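Side-chain contacts in PKS_KS domain-containing protein (PDB 6SMO), which probably acts as a beta-ketoacyl synthase, catalysing carbon–carbon condensation of acyl-carrier-protein-bound chains, and here holds a linear polyketone in its pocket: residues 117-120 against 121-124; 200-203 against 204-208; 343-346 against 347-350; 351-354 against 355-358. All blocks are in the same frame, centred on the assembly; numbering follows the deposited sequence.

Contact 1 (117-120 against 121-124); sequences DIDG and RRFG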
ATOM      1  N   ASP B 117      -6.858  30.788   7.815  1.00 61.13           N
ATOM      2  CA  ASP B 117      -5.877  30.539   6.723  1.00 61.04           C
ATOM      3  C   ASP B 117      -6.351  29.379   5.838  1.00 59.26           C
ATOM      4  O   ASP B 117      -6.142  29.456   4.610  1.00 60.62           O
ATOM      5  CB  ASP B 117      -4.482  30.231   7.279  1.00 62.03           C
ATOM      6  CG  ASP B 117      -3.812  31.402   7.978  1.00 64.15           C
ATOM      7  OD1 ASP B 117      -3.964  32.543   7.493  1.00 66.61           O
ATOM      8  OD2 ASP B 117      -3.139  31.163   9.001  1.00 64.01           O
ATOM      9  N   ILE B 118      -6.952  28.345   6.437  1.00 56.96           N
ATOM     10  CA  ILE B 118      -7.305  27.061   5.757  1.00 55.60           C
ATOM     11  C   ILE B 118      -8.587  27.261   4.937  1.00 53.42           C
ATOM     12  O   ILE B 118      -9.606  27.670   5.526  1.00 53.50           O
ATOM     13  CB  ILE B 118      -7.460  25.911   6.776  1.00 55.98           C
ATOM     14  CG1 ILE B 118      -6.208  25.731   7.640  1.00 56.10           C
ATOM     15  CG2 ILE B 118      -7.841  24.615   6.072  1.00 56.08           C
ATOM     16  CD1 ILE B 118      -6.458  24.989   8.934  1.00 56.43           C
ATOM     17  N   ASP B 119      -8.523  26.972   3.632  1.00 51.48           N
ATOM     18  CA  ASP B 119      -9.697  26.826   2.730  1.00 50.56           C
ATOM     19  C   ASP B 119      -9.968  25.328   2.541  1.00 49.05           C
ATOM     20  O   ASP B 119      -9.141  24.660   1.889  1.00 48.50           O
ATOM     21  CB  ASP B 119      -9.465  27.536   1.392  1.00 50.72           C
ATOM     22  CG  ASP B 119     -10.631  27.435   0.420  1.00 50.91           C
ATOM     23  OD1 ASP B 119     -11.777  27.280   0.887  1.00 51.94           O
ATOM     24  OD2 ASP B 119     -10.382  27.511  -0.799  1.00 51.15           O
ATOM     25  N   GLY B 120     -11.080  24.833   3.096  1.00 48.69           N
ATOM     26  CA  GLY B 120     -11.434  23.399   3.153  1.00 47.75           C
ATOM     27  C   GLY B 120     -11.371  22.722   1.794  1.00 47.30           C
ATOM     28  O   GLY B 120     -10.816  21.608   1.718  1.00 45.18           O
ATOM     29  N   ARG B 121     -11.910  23.373   0.757  1.00 48.56           N
ATOM     30  CA  ARG B 121     -12.030  22.832  -0.626  1.00 48.87           C
ATOM     31  C   ARG B 121     -10.640  22.595  -1.235  1.00 46.75           C
ATOM     32  O   ARG B 121     -10.531  21.708  -2.106  1.00 45.71           O
ATOM     33  CB  ARG B 121     -12.840  23.788  -1.510  1.00 51.22           C
ATOM     34  CG  ARG B 121     -14.309  23.906  -1.127  1.00 53.38           C
ATOM     35  CD  ARG B 121     -15.023  24.987  -1.917  1.00 55.28           C
ATOM     36  NE  ARG B 121     -16.451  25.046  -1.622  1.00 56.83           N
ATOM     37  CZ  ARG B 121     -16.998  25.674  -0.582  1.00 58.18           C
ATOM     38  NH1 ARG B 121     -18.312  25.657  -0.424  1.00 58.60           N
ATOM     39  NH2 ARG B 121     -16.244  26.313   0.297  1.00 59.04           N
ATOM     40  N   ARG B 122      -9.627  23.356  -0.800  1.00 45.28           N
ATOM     41  CA  ARG B 122      -8.245  23.334  -1.356  1.00 44.31           C
ATOM     42  C   ARG B 122      -7.272  22.682  -0.360  1.00 42.59           C
ATOM     43  O   ARG B 122      -6.048  22.839  -0.555  1.00 41.94           O
ATOM     44  CB  ARG B 122      -7.797  24.761  -1.690  1.00 44.92           C
ATOM     45  CG  ARG B 122      -8.718  25.504  -2.648  1.00 45.45           C
ATOM     46  CD  ARG B 122      -8.582  25.029  -4.082  1.00 45.74           C
ATOM     47  NE  ARG B 122      -7.305  25.421  -4.665  1.00 45.95           N
ATOM     48  CZ  ARG B 122      -6.890  25.096  -5.887  1.00 46.36           C
ATOM     49  NH1 ARG B 122      -7.651  24.362  -6.683  1.00 46.28           N
ATOM     50  NH2 ARG B 122      -5.708  25.510  -6.310  1.00 47.13           N
ATOM     51  N   PHE B 123      -7.785  21.971   0.652  1.00 41.15           N
ATOM     52  CA  PHE B 123      -6.991  21.305   1.720  1.00 40.25           C
ATOM     53  C   PHE B 123      -7.380  19.824   1.803  1.00 39.04           C
ATOM     54  O   PHE B 123      -8.557  19.532   2.097  1.00 39.69           O
ATOM     55  CB  PHE B 123      -7.195  22.015   3.061  1.00 40.45           C
ATOM     56  CG  PHE B 123      -6.625  21.289   4.254  1.00 40.92           C
ATOM     57  CD1 PHE B 123      -5.319  20.821   4.246  1.00 41.00           C
ATOM     58  CD2 PHE B 123      -7.391  21.081   5.392  1.00 41.37           C
ATOM     59  CE1 PHE B 123      -4.796  20.153   5.341  1.00 41.20           C
ATOM     60  CE2 PHE B 123      -6.864  20.416   6.491  1.00 41.59           C
ATOM     61  CZ  PHE B 123      -5.569  19.952   6.463  1.00 41.60           C
ATOM     62  N   GLY B 124      -6.416  18.928   1.557  1.00 37.18           N
ATOM     63  CA  GLY B 124      -6.618  17.465   1.512  1.00 36.27           C
ATOM     64  C   GLY B 124      -5.627  16.716   2.388  1.00 35.09           C
ATOM     65  O   GLY B 124      -4.571  17.292   2.713  1.00 34.71           O
TER

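Contact 2 (200-203 against 204-208); sequences IAME and HIRYG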
ATOM      1  N   ILE B 200       1.829  11.745  -4.060  1.00 33.61           N
ATOM      2  CA  ILE B 200       0.451  12.078  -4.530  1.00 33.87           C
ATOM      3  C   ILE B 200       0.054  13.455  -3.978  1.00 33.92           C
ATOM      4  O   ILE B 200      -0.665  14.183  -4.688  1.00 33.32           O
ATOM      5  CB  ILE B 200      -0.563  10.974  -4.156  1.00 34.34           C
ATOM      6  CG1 ILE B 200      -1.818  11.044  -5.034  1.00 34.85           C
ATOM      7  CG2 ILE B 200      -0.913  11.006  -2.674  1.00 34.25           C
ATOM      8  CD1 ILE B 200      -2.611   9.759  -5.077  1.00 35.14           C
ATOM      9  N   ALA B 201       0.512  13.790  -2.765  1.00 34.06           N
ATOM     10  CA  ALA B 201       0.313  15.104  -2.105  1.00 34.56           C
ATOM     11  C   ALA B 201       1.019  16.202  -2.910  1.00 35.17           C
ATOM     12  O   ALA B 201       0.428  17.288  -3.069  1.00 34.96           O
ATOM     13  CB  ALA B 201       0.822  15.053  -0.685  1.00 34.23           C
ATOM     14  N   MET B 202       2.235  15.922  -3.391  1.00 36.11           N
ATOM     15  CA  MET B 202       3.047  16.835  -4.244  1.00 37.50           C
ATOM     16  C   MET B 202       2.308  17.093  -5.564  1.00 37.75           C
ATOM     17  O   MET B 202       2.290  18.258  -6.011  1.00 37.99           O
ATOM     18  CB  MET B 202       4.423  16.228  -4.540  1.00 38.55           C
ATOM     19  CG  MET B 202       5.380  17.181  -5.235  1.00 39.86           C
ATOM     20  SD  MET B 202       6.710  16.316  -6.110  1.00 41.54           S
ATOM     21  CE  MET B 202       5.802  15.635  -7.498  1.00 41.35           C
ATOM     22  N   GLU B 203       1.727  16.044  -6.158  1.00 37.46           N
ATOM     23  CA  GLU B 203       1.002  16.101  -7.458  1.00 37.99           C
ATOM     24  C   GLU B 203      -0.247  16.984  -7.317  1.00 37.88           C
ATOM     25  O   GLU B 203      -0.485  17.805  -8.226  1.00 37.82           O
ATOM     26  CB  GLU B 203       0.645  14.691  -7.935  1.00 38.71           C
ATOM     27  CG  GLU B 203       1.841  13.918  -8.465  1.00 39.25           C
ATOM     28  CD  GLU B 203       1.612  12.428  -8.653  1.00 40.14           C
ATOM     29  OE1 GLU B 203       2.611  11.679  -8.684  1.00 41.07           O
ATOM     30  OE2 GLU B 203       0.440  12.018  -8.770  1.00 41.13           O
ATOM     31  N   HIS B 204      -1.003  16.825  -6.225  1.00 37.22           N
ATOM     32  CA  HIS B 204      -2.224  17.621  -5.913  1.00 37.23           C
ATOM     33  C   HIS B 204      -1.887  19.116  -5.907  1.00 37.31           C
ATOM     34  O   HIS B 204      -2.644  19.890  -6.528  1.00 38.27           O
ATOM     35  CB  HIS B 204      -2.848  17.185  -4.578  1.00 36.69           C
ATOM     36  CG  HIS B 204      -3.722  15.981  -4.684  1.00 36.76           C
ATOM     37  ND1 HIS B 204      -3.453  14.809  -4.002  1.00 36.80           N
ATOM     38  CD2 HIS B 204      -4.856  15.761  -5.383  1.00 36.82           C
ATOM     39  CE1 HIS B 204      -4.384  13.920  -4.280  1.00 36.79           C
ATOM     40  NE2 HIS B 204      -5.257  14.479  -5.123  1.00 36.73           N
ATOM     41  N   ILE B 205      -0.794  19.500  -5.240  1.00 36.98           N
ATOM     42  CA  ILE B 205      -0.366  20.921  -5.071  1.00 37.24           C
ATOM     43  C   ILE B 205       0.180  21.440  -6.407  1.00 37.61           C
ATOM     44  O   ILE B 205      -0.217  22.551  -6.811  1.00 37.22           O
ATOM     45  CB  ILE B 205       0.664  21.068  -3.929  1.00 36.89           C
ATOM     46  CG1 ILE B 205       0.094  20.607  -2.584  1.00 36.39           C
ATOM     47  CG2 ILE B 205       1.185  22.498  -3.849  1.00 37.15           C
ATOM     48  CD1 ILE B 205       1.145  20.313  -1.538  1.00 35.90           C
ATOM     49  N   ARG B 206       1.050  20.660  -7.059  1.00 38.08           N
ATOM     50  CA  ARG B 206       1.795  21.069  -8.281  1.00 38.56           C
ATOM     51  C   ARG B 206       0.822  21.320  -9.440  1.00 39.00           C
ATOM     52  O   ARG B 206       1.011  22.329 -10.145  1.00 38.68           O
ATOM     53  CB  ARG B 206       2.836  20.014  -8.673  1.00 38.75           C
ATOM     54  CG  ARG B 206       3.603  20.358  -9.943  1.00 39.42           C
ATOM     55  CD  ARG B 206       5.026  19.830  -9.951  1.00 39.38           C
ATOM     56  NE  ARG B 206       5.102  18.430 -10.340  1.00 39.37           N
ATOM     57  CZ  ARG B 206       6.197  17.678 -10.270  1.00 39.36           C
ATOM     58  NH1 ARG B 206       6.146  16.415 -10.654  1.00 39.85           N
ATOM     59  NH2 ARG B 206       7.331  18.178  -9.810  1.00 39.37           N
ATOM     60  N   TYR B 207      -0.170  20.443  -9.626  1.00 38.99           N
ATOM     61  CA  TYR B 207      -1.110  20.459 -10.782  1.00 39.61           C
ATOM     62  C   TYR B 207      -2.378  21.257 -10.437  1.00 40.02           C
ATOM     63  O   TYR B 207      -3.297  21.295 -11.278  1.00 40.39           O
ATOM     64  CB  TYR B 207      -1.397  19.028 -11.244  1.00 39.64           C
ATOM     65  CG  TYR B 207      -0.183  18.300 -11.768  1.00 39.82           C
ATOM     66  CD1 TYR B 207       0.583  18.835 -12.793  1.00 40.06           C
ATOM     67  CD2 TYR B 207       0.208  17.078 -11.243  1.00 39.63           C
ATOM     68  CE1 TYR B 207       1.705  18.181 -13.279  1.00 40.31           C
ATOM     69  CE2 TYR B 207       1.324  16.409 -11.719  1.00 39.79           C
ATOM     70  CZ  TYR B 207       2.076  16.962 -12.741  1.00 40.13           C
ATOM     71  OH  TYR B 207       3.178  16.307 -13.211  1.00 40.87           O
ATOM     72  N   GLY B 208      -2.425  21.875  -9.250  1.00 39.96           N
ATOM     73  CA  GLY B 208      -3.328  22.998  -8.928  1.00 40.27           C
ATOM     74  C   GLY B 208      -4.669  22.569  -8.349  1.00 40.12           C
ATOM     75  O   GLY B 208      -5.615  23.374  -8.439  1.00 41.31           O
TER

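Contact 3 (343-346 against 347-350); sequences ESNA and IKFV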
ATOM      1  N   GLU B 343      21.116  -0.565  -2.462  1.00 39.44           N
ATOM      2  CA  GLU B 343      21.104   0.924  -2.461  1.00 39.68           C
ATOM      3  C   GLU B 343      22.498   1.466  -2.799  1.00 39.14           C
ATOM      4  O   GLU B 343      22.574   2.455  -3.553  1.00 39.08           O
ATOM      5  CB  GLU B 343      20.635   1.457  -1.105  1.00 40.43           C
ATOM      6  CG  GLU B 343      19.147   1.282  -0.872  1.00 41.05           C
ATOM      7  CD  GLU B 343      18.618   2.032   0.336  1.00 41.51           C
ATOM      8  OE1 GLU B 343      18.980   1.656   1.470  1.00 42.76           O
ATOM      9  OE2 GLU B 343      17.859   3.001   0.142  1.00 42.19           O
ATOM     10  N   SER B 344      23.553   0.857  -2.246  1.00 38.62           N
ATOM     11  CA  SER B 344      24.970   1.251  -2.464  1.00 38.73           C
ATOM     12  C   SER B 344      25.307   1.164  -3.957  1.00 38.16           C
ATOM     13  O   SER B 344      25.856   2.146  -4.495  1.00 38.00           O
ATOM     14  CB  SER B 344      25.905   0.406  -1.637  1.00 39.56           C
ATOM     15  OG  SER B 344      25.661   0.598  -0.252  1.00 40.49           O
ATOM     16  N   ASN B 345      24.973   0.036  -4.594  1.00 37.75           N
ATOM     17  CA  ASN B 345      25.227  -0.227  -6.037  1.00 37.51           C
ATOM     18  C   ASN B 345      24.319   0.666  -6.896  1.00 36.99           C
ATOM     19  O   ASN B 345      24.749   1.032  -8.008  1.00 37.33           O
ATOM     20  CB  ASN B 345      25.046  -1.707  -6.386  1.00 37.41           C
ATOM     21  CG  ASN B 345      26.131  -2.592  -5.808  1.00 37.29           C
ATOM     22  OD1 ASN B 345      27.282  -2.175  -5.681  1.00 36.74           O
ATOM     23  ND2 ASN B 345      25.779  -3.819  -5.463  1.00 37.48           N
ATOM     24  N   ALA B 346      23.119   0.997  -6.408  1.00 36.49           N
ATOM     25  CA  ALA B 346      22.143   1.881  -7.091  1.00 37.02           C
ATOM     26  C   ALA B 346      22.710   3.304  -7.189  1.00 37.27           C
ATOM     27  O   ALA B 346      22.656   3.884  -8.292  1.00 37.38           O
ATOM     28  CB  ALA B 346      20.818   1.865  -6.370  1.00 36.96           C
ATOM     29  N   ILE B 347      23.241   3.831  -6.080  1.00 37.42           N
ATOM     30  CA  ILE B 347      23.872   5.185  -5.992  1.00 37.74           C
ATOM     31  C   ILE B 347      25.135   5.200  -6.864  1.00 38.37           C
ATOM     32  O   ILE B 347      25.382   6.230  -7.521  1.00 37.76           O
ATOM     33  CB  ILE B 347      24.167   5.564  -4.525  1.00 37.44           C
ATOM     34  CG1 ILE B 347      22.877   5.712  -3.711  1.00 37.32           C
ATOM     35  CG2 ILE B 347      25.020   6.823  -4.441  1.00 37.34           C
ATOM     36  CD1 ILE B 347      23.072   5.587  -2.218  1.00 37.34           C
ATOM     37  N   LYS B 348      25.893   4.097  -6.869  1.00 39.39           N
ATOM     38  CA  LYS B 348      27.134   3.922  -7.676  1.00 40.40           C
ATOM     39  C   LYS B 348      26.809   3.975  -9.175  1.00 41.41           C
ATOM     40  O   LYS B 348      27.677   4.430  -9.939  1.00 41.42           O
ATOM     41  CB  LYS B 348      27.829   2.598  -7.343  1.00 40.37           C
ATOM     42  CG  LYS B 348      28.778   2.644  -6.153  1.00 40.63           C
ATOM     43  CD  LYS B 348      29.498   1.334  -5.923  1.00 41.10           C
ATOM     44  CE  LYS B 348      30.656   1.452  -4.958  1.00 41.78           C
ATOM     45  NZ  LYS B 348      31.457   0.206  -4.918  1.00 42.45           N
ATOM     46  N   PHE B 349      25.621   3.514  -9.582  1.00 42.46           N
ATOM     47  CA  PHE B 349      25.207   3.418 -11.007  1.00 43.75           C
ATOM     48  C   PHE B 349      24.826   4.805 -11.543  1.00 43.90           C
ATOM     49  O   PHE B 349      25.234   5.134 -12.674  1.00 44.22           O
ATOM     50  CB  PHE B 349      24.057   2.423 -11.187  1.00 44.64           C
ATOM     51  CG  PHE B 349      23.852   1.987 -12.615  1.00 45.96           C
ATOM     52  CD1 PHE B 349      24.661   1.012 -13.178  1.00 46.87           C
ATOM     53  CD2 PHE B 349      22.868   2.565 -13.403  1.00 46.88           C
ATOM     54  CE1 PHE B 349      24.482   0.614 -14.494  1.00 47.79           C
ATOM     55  CE2 PHE B 349      22.689   2.165 -14.719  1.00 47.65           C
ATOM     56  CZ  PHE B 349      23.496   1.191 -15.263  1.00 48.20           C
ATOM     57  N   VAL B 350      24.071   5.585 -10.761  1.00 43.78           N
ATOM     58  CA  VAL B 350      23.549   6.928 -11.164  1.00 44.45           C
ATOM     59  C   VAL B 350      24.705   7.936 -11.145  1.00 44.87           C
ATOM     60  O   VAL B 350      25.023   8.485 -12.219  1.00 45.58           O
ATOM     61  CB  VAL B 350      22.384   7.386 -10.263  1.00 44.37           C
ATOM     62  CG1 VAL B 350      21.890   8.778 -10.632  1.00 44.75           C
ATOM     63  CG2 VAL B 350      21.228   6.398 -10.285  1.00 44.30           C
TER

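Contact 4 (351-354 against 355-358); sequences LGES and AFGI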
ATOM      1  N   LEU B 351      25.303   8.167  -9.971  1.00 44.97           N
ATOM      2  CA  LEU B 351      26.360   9.196  -9.758  1.00 46.01           C
ATOM      3  C   LEU B 351      27.663   8.748 -10.430  1.00 46.83           C
ATOM      4  O   LEU B 351      28.291   9.587 -11.106  1.00 48.12           O
ATOM      5  CB  LEU B 351      26.566   9.434  -8.255  1.00 45.88           C
ATOM      6  CG  LEU B 351      25.594  10.407  -7.584  1.00 45.74           C
ATOM      7  CD1 LEU B 351      25.732  11.811  -8.154  1.00 46.15           C
ATOM      8  CD2 LEU B 351      24.156   9.925  -7.696  1.00 45.67           C
ATOM      9  N   GLY B 352      28.048   7.479 -10.248  1.00 47.27           N
ATOM     10  CA  GLY B 352      29.275   6.894 -10.823  1.00 47.12           C
ATOM     11  C   GLY B 352      30.455   7.025  -9.875  1.00 46.97           C
ATOM     12  O   GLY B 352      30.366   6.505  -8.746  1.00 46.84           O
ATOM     13  N   GLU B 353      31.514   7.711 -10.317  1.00 47.16           N
ATOM     14  CA  GLU B 353      32.778   7.907  -9.557  1.00 47.30           C
ATOM     15  C   GLU B 353      32.589   9.016  -8.514  1.00 46.77           C
ATOM     16  O   GLU B 353      33.405   9.082  -7.573  1.00 47.11           O
ATOM     17  CB  GLU B 353      33.921   8.239 -10.522  1.00 47.40           C
ATOM     18  CG  GLU B 353      35.299   7.912  -9.976  1.00 47.34           C
ATOM     19  CD  GLU B 353      35.571   6.431  -9.768  1.00 47.54           C
ATOM     20  OE1 GLU B 353      35.218   5.635 -10.661  1.00 47.44           O
ATOM     21  OE2 GLU B 353      36.134   6.077  -8.712  1.00 47.14           O
ATOM     22  N   SER B 354      31.550   9.844  -8.670  1.00 46.48           N
ATOM     23  CA  SER B 354      31.232  11.006  -7.797  1.00 46.02           C
ATOM     24  C   SER B 354      30.443  10.565  -6.555  1.00 45.48           C
ATOM     25  O   SER B 354      30.171  11.432  -5.701  1.00 45.43           O
ATOM     26  CB  SER B 354      30.475  12.056  -8.568  1.00 46.31           C
ATOM     27  OG  SER B 354      31.164  12.409  -9.760  1.00 46.34           O
ATOM     28  N   ALA B 355      30.092   9.277  -6.457  1.00 44.97           N
ATOM     29  CA  ALA B 355      29.219   8.703  -5.404  1.00 44.81           C
ATOM     30  C   ALA B 355      29.949   8.641  -4.055  1.00 45.02           C
ATOM     31  O   ALA B 355      29.265   8.730  -3.015  1.00 44.96           O
ATOM     32  CB  ALA B 355      28.745   7.333  -5.825  1.00 44.47           C
ATOM     33  N   PHE B 356      31.278   8.489  -4.071  1.00 44.97           N
ATOM     34  CA  PHE B 356      32.119   8.185  -2.881  1.00 44.74           C
ATOM     35  C   PHE B 356      32.132   9.370  -1.904  1.00 45.15           C
ATOM     36  O   PHE B 356      32.102   9.126  -0.681  1.00 47.10           O
ATOM     37  CB  PHE B 356      33.534   7.790  -3.313  1.00 44.13           C
ATOM     38  CG  PHE B 356      33.628   6.414  -3.923  1.00 43.61           C
ATOM     39  CD1 PHE B 356      33.761   5.291  -3.120  1.00 43.33           C
ATOM     40  CD2 PHE B 356      33.571   6.238  -5.298  1.00 43.62           C
ATOM     41  CE1 PHE B 356      33.842   4.024  -3.679  1.00 43.21           C
ATOM     42  CE2 PHE B 356      33.652   4.971  -5.854  1.00 43.52           C
ATOM     43  CZ  PHE B 356      33.787   3.866  -5.045  1.00 43.22           C
ATOM     44  N   GLY B 357      32.175  10.602  -2.421  1.00 44.75           N
ATOM     45  CA  GLY B 357      32.239  11.838  -1.614  1.00 43.84           C
ATOM     46  C   GLY B 357      30.962  12.102  -0.833  1.00 42.46           C
ATOM     47  O   GLY B 357      31.058  12.683   0.265  1.00 41.91           O
ATOM     48  N   ILE B 358      29.812  11.689  -1.375  1.00 41.41           N
ATOM     49  CA  ILE B 358      28.451  12.082  -0.896  1.00 40.30           C
ATOM     50  C   ILE B 358      28.155  11.388   0.432  1.00 39.65           C
ATOM     51  O   ILE B 358      28.169  10.161   0.504  1.00 39.81           O
ATOM     52  CB  ILE B 358      27.386  11.760  -1.964  1.00 40.54           C
ATOM     53  CG1 ILE B 358      27.624  12.557  -3.250  1.00 40.95           C
ATOM     54  CG2 ILE B 358      25.982  11.984  -1.417  1.00 40.55           C
ATOM     55  CD1 ILE B 358      26.900  12.012  -4.459  1.00 41.35           C
TER

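Contact 1 (117-120 against 121-124)
The carboxylate of D119 crosses the first side-chain carbons of R122 at a slant in a short 3-10 turn that leads into strand 123-128 of the thiolase-type fold. R122 CB lies 3.8 Å from D119 O and 3.9 Å from D119 OD2, and its CG comes closer to the latter, 3.2 Å from D119 OD2. D119 therefore touches the aliphatic root of R122 rather than its charge. Bent at chi2 and chi3, the arginine chain beyond CG turns away from D119, and its guanidinium is used by another part of the fold: NH1 bonds to the carbonyl of G208, while NH2 forms a salt bridge with D211. D119 reaches the arginine with CG anti to the backbone N (chi1 -180°). Its other oxygen, OD1, stays 4.6 Å from R121 NH2, too far for a direct ion pair, where at most a weak attraction is likely.

Two successive backbone bonds make the turn: R122 N gives its hydrogen to D119 O, and F123 N to G120 O at 3.2 Å. R121 projects outward, where it packs on Y264 of the partner ketoacyl-synthase chain. On the inner side F123, whose ring is buried, packs on I212 and L214 of strand 212-219. I118 meets this ring obliquely. Its CG2 branch does the touching, 3.6 Å from F123 CD2 and 4.0 Å from F123 CG.

Contact 2 (200-203 against 204-208)
M202 and R206, one helical turn apart, run side by side and point the same way. The methionine bends at chi3 (72°), which lays its CE over one face of the guanidinium, offset toward the rim and 3.3 Å from R206 NH1. The same NH1 makes a salt bridge to D318 of helix 306-319, so the guanidinium is held by a carboxylate at NH1 while the methyl lies on one of its faces. E203 and Y207 likewise lie side by side, pointing the same way: E203 CG is 4.1 Å from Y207 CE2, with carboxylate and ring planes 55° apart. I200 and H204 form the third such pair, I200 CG1 standing 3.9 Å from H204 CE1. H204 NE2 is hydrogen-bonded to the Y168 hydroxyl of the partner chain, the two rings nearly perpendicular.

Backbone i to i+4 bonds tie the turn, the one from I205 N to A201 O weak, and G208, with positive phi, ends the helix in a Schellman motif. Helix 193-206 packs A201 and I205 on M213 of strand 212-219 and on L269 of strand 263-271, while M202 turns to L286 and Y289 of strand 284-293 and the H204 side meets the other subunit.

Contact 3 (343-346 against 347-350)
I347 folds its longer branch back over the carbonyl of E343, one turn earlier: CG1 is 3.3 Å and CD1 3.4 Å from E343 O, the oxygen that also accepts the hydrogen of I347 N. With CG1 anti to the carbonyl carbon (chi1 -65°), the branch runs back along the helix. K348 does much the same one residue on, its CG resting 3.4 Å from S344 O before the extended chain leaves. The polar end of N345 crosses that chain at a slant, OD1 lying 4.2 Å from K348 CD, a loose contact. At the last turn the pattern slackens. F349 N is shared between N345 O and A346 O, both weak bonds, and V350 N reaches A346 O at 3.3 Å, also weakly.

A second shell holds these side chains in place. Both oxygens of E343 accept backbone hydrogens, OE2 from H332 and OE1 from G333, so two bonds grip the buried carboxylate. S344 OG is bonded to Y408 OH and D340 O, N345 ND2 to A303 O, and K348 NZ ends in a salt bridge with D405. Apolar neighbours complete the setting: A346 lies on M308 and F349 on M306, both from helix 306-319, while I347 packs on L424 of strand 420-427.

The side chain of E343 is about 12 Å from the bound polyketone. Helix 337-350 is the crossover helix of a beta-alpha-beta unit, linking the parallel strands 326-330 and 360-361 in the C-terminal half of the thiolase-type fold.

Contact 4 (351-354 against 355-358)
The F356 ring presents its edge to E353: the backbone O of E353 lies in the ring plane, 3.6 Å from F356 CD2. The glutamate carboxylate approaches differently, OE2 coming within 3.9 Å of F356 CE2 from well above the ring plane, with the two flat groups only 23° apart. E353 arrives there through a bend at chi2 (66°), which brings its carboxylate round to the ring although its CB starts out away from the following residues. For the in-plane E353 O, which faces the slightly positive C-H rim, the approach is probably mildly attractive. Most residues of the turn also touch a crystal neighbour, which may influence how they settle.

On the other side of the turn the contact is apolar. L351 and I358 cross at about a right angle, L351 CG meeting I358 CD1 at 3.7 Å. That same CD1 also lies 3.5 Å from S354 O. A355 fills the middle of the coil, its CB 3.9 Å from L351 CB and 3.4 Å from G352 O. No hydrogen bond crosses between 351-354 and 355-358; within the latter, I358 N makes a weak bond to A355 O. G352 leaves the geometry of the preceding helix with positive phi.

This turn carries the chain from the end of helix 337-350 toward strand 360-361. A355 sits back against I347 of that helix and on L406, while F356 lies beside K348 of the helix and against D405 and L406 in a neighbouring loop.

In the fold
Contact 2 is the buried member, a helix end wedged between strands and the partner chain; contact 1 is at the surface, and contacts 3 and 4 are partly buried. Contacts 1 and 2 lie in the N-terminal half, their centres 14 Å apart, and touch each other through R122 and G208. Contacts 3 and 4, 9 Å apart between centres, follow directly along the chain in the C-terminal half, and otherwise touch by packing. Chemistry follows place: the two helical contacts rest on regular backbone bonds, with their polar ends bonded to partners beyond the helix, contact 1 combines turn bonds with one apolar touch, and contact 4 has apolar and ring-edge touches without cross-segment hydrogen bonds.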